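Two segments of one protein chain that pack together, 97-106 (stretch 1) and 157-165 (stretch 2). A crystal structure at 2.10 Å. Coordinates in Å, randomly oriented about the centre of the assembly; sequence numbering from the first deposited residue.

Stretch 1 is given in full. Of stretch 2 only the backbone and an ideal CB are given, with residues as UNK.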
# COMPACT_ATOMS: atom_id res chain seq x y z
N MET A 97 35.40 11.01 -20.93
CA MET A 97 34.68 11.55 -22.07
C MET A 97 34.81 13.04 -22.08
O MET A 97 35.02 13.67 -21.06
CB MET A 97 33.19 11.19 -22.00
CG MET A 97 32.48 11.68 -20.74
SD MET A 97 30.76 11.18 -20.62
CE MET A 97 30.03 12.01 -22.02
N ASN A 98 34.64 13.59 -23.27
CA ASN A 98 34.44 15.01 -23.41
C ASN A 98 33.19 15.40 -22.59
O ASN A 98 32.08 14.96 -22.90
CB ASN A 98 34.29 15.34 -24.90
CG ASN A 98 33.78 16.74 -25.15
OD1 ASN A 98 33.91 17.63 -24.31
ND2 ASN A 98 33.19 16.94 -26.34
N ALA A 99 33.40 16.21 -21.56
CA ALA A 99 32.32 16.77 -20.73
C ALA A 99 31.15 17.37 -21.54
O ALA A 99 30.00 17.27 -21.12
CB ALA A 99 32.88 17.81 -19.77
N ALA A 100 31.42 17.99 -22.68
CA ALA A 100 30.36 18.54 -23.54
C ALA A 100 29.41 17.49 -24.15
O ALA A 100 28.33 17.84 -24.61
CB ALA A 100 30.97 19.38 -24.66
N ALA A 101 29.84 16.23 -24.21
CA ALA A 101 29.02 15.13 -24.75
C ALA A 101 28.00 14.63 -23.72
O ALA A 101 27.03 13.95 -24.09
CB ALA A 101 29.91 13.99 -25.20
N LEU A 102 28.23 14.97 -22.45
CA LEU A 102 27.26 14.76 -21.37
C LEU A 102 25.93 15.39 -21.71
O LEU A 102 25.87 16.31 -22.54
CB LEU A 102 27.73 15.37 -20.05
CG LEU A 102 28.93 14.74 -19.35
CD1 LEU A 102 29.35 15.68 -18.24
CD2 LEU A 102 28.57 13.37 -18.81
N PRO A 103 24.84 14.89 -21.08
CA PRO A 103 23.53 15.35 -21.50
C PRO A 103 23.21 16.79 -21.10
O PRO A 103 23.81 17.34 -20.19
CB PRO A 103 22.58 14.36 -20.80
CG PRO A 103 23.42 13.20 -20.42
CD PRO A 103 24.74 13.79 -20.11
N ASN A 104 22.29 17.39 -21.83
CA ASN A 104 21.58 18.55 -21.35
C ASN A 104 20.43 18.05 -20.48
O ASN A 104 19.90 16.96 -20.68
CB ASN A 104 21.05 19.41 -22.49
CG ASN A 104 22.16 20.02 -23.34
OD1 ASN A 104 23.31 20.14 -22.91
ND2 ASN A 104 21.81 20.39 -24.57
N ILE A 105 20.07 18.88 -19.51
CA ILE A 105 19.15 18.49 -18.48
C ILE A 105 18.18 19.62 -18.22
O ILE A 105 18.57 20.78 -18.21
CB ILE A 105 19.89 18.06 -17.18
CG1 ILE A 105 18.89 17.74 -16.07
CG2 ILE A 105 20.87 19.12 -16.71
CD1 ILE A 105 19.52 16.92 -14.96
N ALA A 106 16.94 19.23 -18.00
CA ALA A 106 15.82 20.12 -17.84
C ALA A 106 14.83 19.44 -16.92
O ALA A 106 15.03 18.30 -16.47
CB ALA A 106 15.17 20.41 -19.18
N UNK A 157 9.19 15.53 -14.13
CA UNK A 157 10.30 14.70 -14.52
C UNK A 157 11.56 15.49 -14.71
O UNK A 157 11.51 16.67 -15.01
CB UNK A 157 9.97 13.94 -15.80
N UNK A 158 12.69 14.82 -14.49
CA UNK A 158 13.98 15.31 -14.89
C UNK A 158 14.19 14.81 -16.32
O UNK A 158 14.21 13.60 -16.55
CB UNK A 158 15.09 14.85 -13.94
N UNK A 159 14.35 15.75 -17.25
CA UNK A 159 14.50 15.48 -18.67
C UNK A 159 15.96 15.54 -19.09
O UNK A 159 16.73 16.36 -18.59
CB UNK A 159 13.67 16.47 -19.49
N UNK A 160 16.33 14.65 -20.01
CA UNK A 160 17.69 14.58 -20.50
C UNK A 160 17.69 14.55 -21.99
O UNK A 160 16.84 13.90 -22.62
CB UNK A 160 18.42 13.36 -19.94
N UNK A 161 18.65 15.28 -22.56
CA UNK A 161 18.79 15.44 -23.98
C UNK A 161 20.26 15.37 -24.34
O UNK A 161 21.11 15.51 -23.45
CB UNK A 161 18.17 16.76 -24.45
N UNK A 162 20.56 15.17 -25.63
CA UNK A 162 21.96 15.11 -26.05
C UNK A 162 22.75 16.36 -25.67
O UNK A 162 22.21 17.47 -25.62
CB UNK A 162 22.04 14.90 -27.56
N UNK A 163 24.02 16.15 -25.37
CA UNK A 163 24.98 17.23 -25.41
C UNK A 163 25.48 17.29 -26.84
O UNK A 163 24.69 17.16 -27.79
CB UNK A 163 26.12 17.03 -24.41
N UNK A 164 26.79 17.45 -26.98
CA UNK A 164 27.44 17.45 -28.28
C UNK A 164 27.09 16.15 -28.99
O UNK A 164 27.32 15.07 -28.46
CB UNK A 164 28.95 17.62 -28.14
N UNK A 165 26.54 16.27 -30.19
CA UNK A 165 26.36 15.14 -31.06
C UNK A 165 27.69 14.71 -31.70
O UNK A 165 27.92 14.89 -32.89
CB UNK A 165 25.33 15.47 -32.14

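Position 157 has extended backbone angles (-155/152), and nothing of stretch 1 lies within 5.5 Å of its ideal CB. The residue is Ala 157.

At position 158 (-88/119) the CA-to-CB bond points sideways, and the ideal CB lies 5.0 Å from Ile 105 CD1. A branched or longer aliphatic side chain could reach it. Val 158, with chi1 at t, does so: its CG1 is 3.6 Å from Ile 105 CD1.

Position 159 pairs antiparallel with Ala 106, CA to CA 4.9 Å. Two backbone hydrogen bonds fix the register: 159 N to Ala 106 O at 2.8 Å and Ala 106 N to 159 O at 2.9 Å. CB shares a face with the methyl of Ala 106, so small or apolar residues would serve readily. Ala 159 places its CB 4.2 Å from Ala 106 CB.

Position 160 is the non-hydrogen-bonded partner of Ile 105, on the opposite face from 159. The ideal CB lies 4.4 Å from Pro 103 CB, beside an apolar surface made by Pro 103 and Ile 105; Leu, Ile, Val or Met would suit. Leu 160 (m, t) brings CD2 to 3.8 Å from Ile 105 CB and 4.1 Å from Pro 103 CB.

Position 161 forms a hydrogen-bonded pair with Asn 104: Asn 104 N to 161 O is 2.7 Å, and 161 N to Asn 104 O is 2.8 Å. CB lies on the same face as the Asn 104 side chain; a polar or long residue would be plausible. Arg 161 packs CB 4.3 Å from Asn 104 CB, while its end leads away, the guanidinium bonding elsewhere in the structure.

Position 162 (-56/146) points CB away, and its phi permits proline among many residues. Pro 162 is found.

Position 163 is the most restrictive. Its angles (-87/-137) are unusual for a residue with a side chain, and an ideal CB would sit 2.0 Å from Leu 102 O and 2.4 Å from Ala 100 O, both clashes. Only glycine suits. Gly 163 brings CA to 3.1 Å from Leu 102 O, a CA-H...O contact.

At position 164 the backbone N donates to Ala 100 O at 2.9 Å, nearly linearly (178°). The ideal CB is 3.6 Å from Ala 100 O, favouring a short donor such as Ser or Thr, although others could fit. Thr 164 adds a weak hydrogen bond from OG1 to Ala 100 O, 2.9 Å.

Position 165 points away, unconstrained by stretch 1; it is Ala 165.

Stretch 2, residues 157-165: AVALRPGTA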
# COMPACT_ATOMS: atom_id res chain seq x y z
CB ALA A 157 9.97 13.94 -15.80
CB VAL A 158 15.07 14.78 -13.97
CG1 VAL A 158 16.45 15.12 -14.50
CG2 VAL A 158 14.88 15.38 -12.59
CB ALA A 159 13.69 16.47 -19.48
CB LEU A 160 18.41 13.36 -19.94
CG LEU A 160 18.52 13.36 -18.43
CD1 LEU A 160 18.77 11.95 -17.91
CD2 LEU A 160 19.60 14.32 -17.95
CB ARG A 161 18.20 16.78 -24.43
CG ARG A 161 16.75 16.70 -24.87
CD ARG A 161 16.44 17.68 -26.02
NE ARG A 161 15.05 17.54 -26.44
CZ ARG A 161 14.55 16.50 -27.13
NH1 ARG A 161 15.33 15.47 -27.52
NH2 ARG A 161 13.25 16.48 -27.43
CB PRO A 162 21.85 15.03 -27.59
CG PRO A 162 20.50 14.54 -27.87
CD PRO A 162 19.66 15.14 -26.80
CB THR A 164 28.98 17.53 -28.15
OG1 THR A 164 29.33 18.59 -27.26
CG2 THR A 164 29.62 17.76 -29.50
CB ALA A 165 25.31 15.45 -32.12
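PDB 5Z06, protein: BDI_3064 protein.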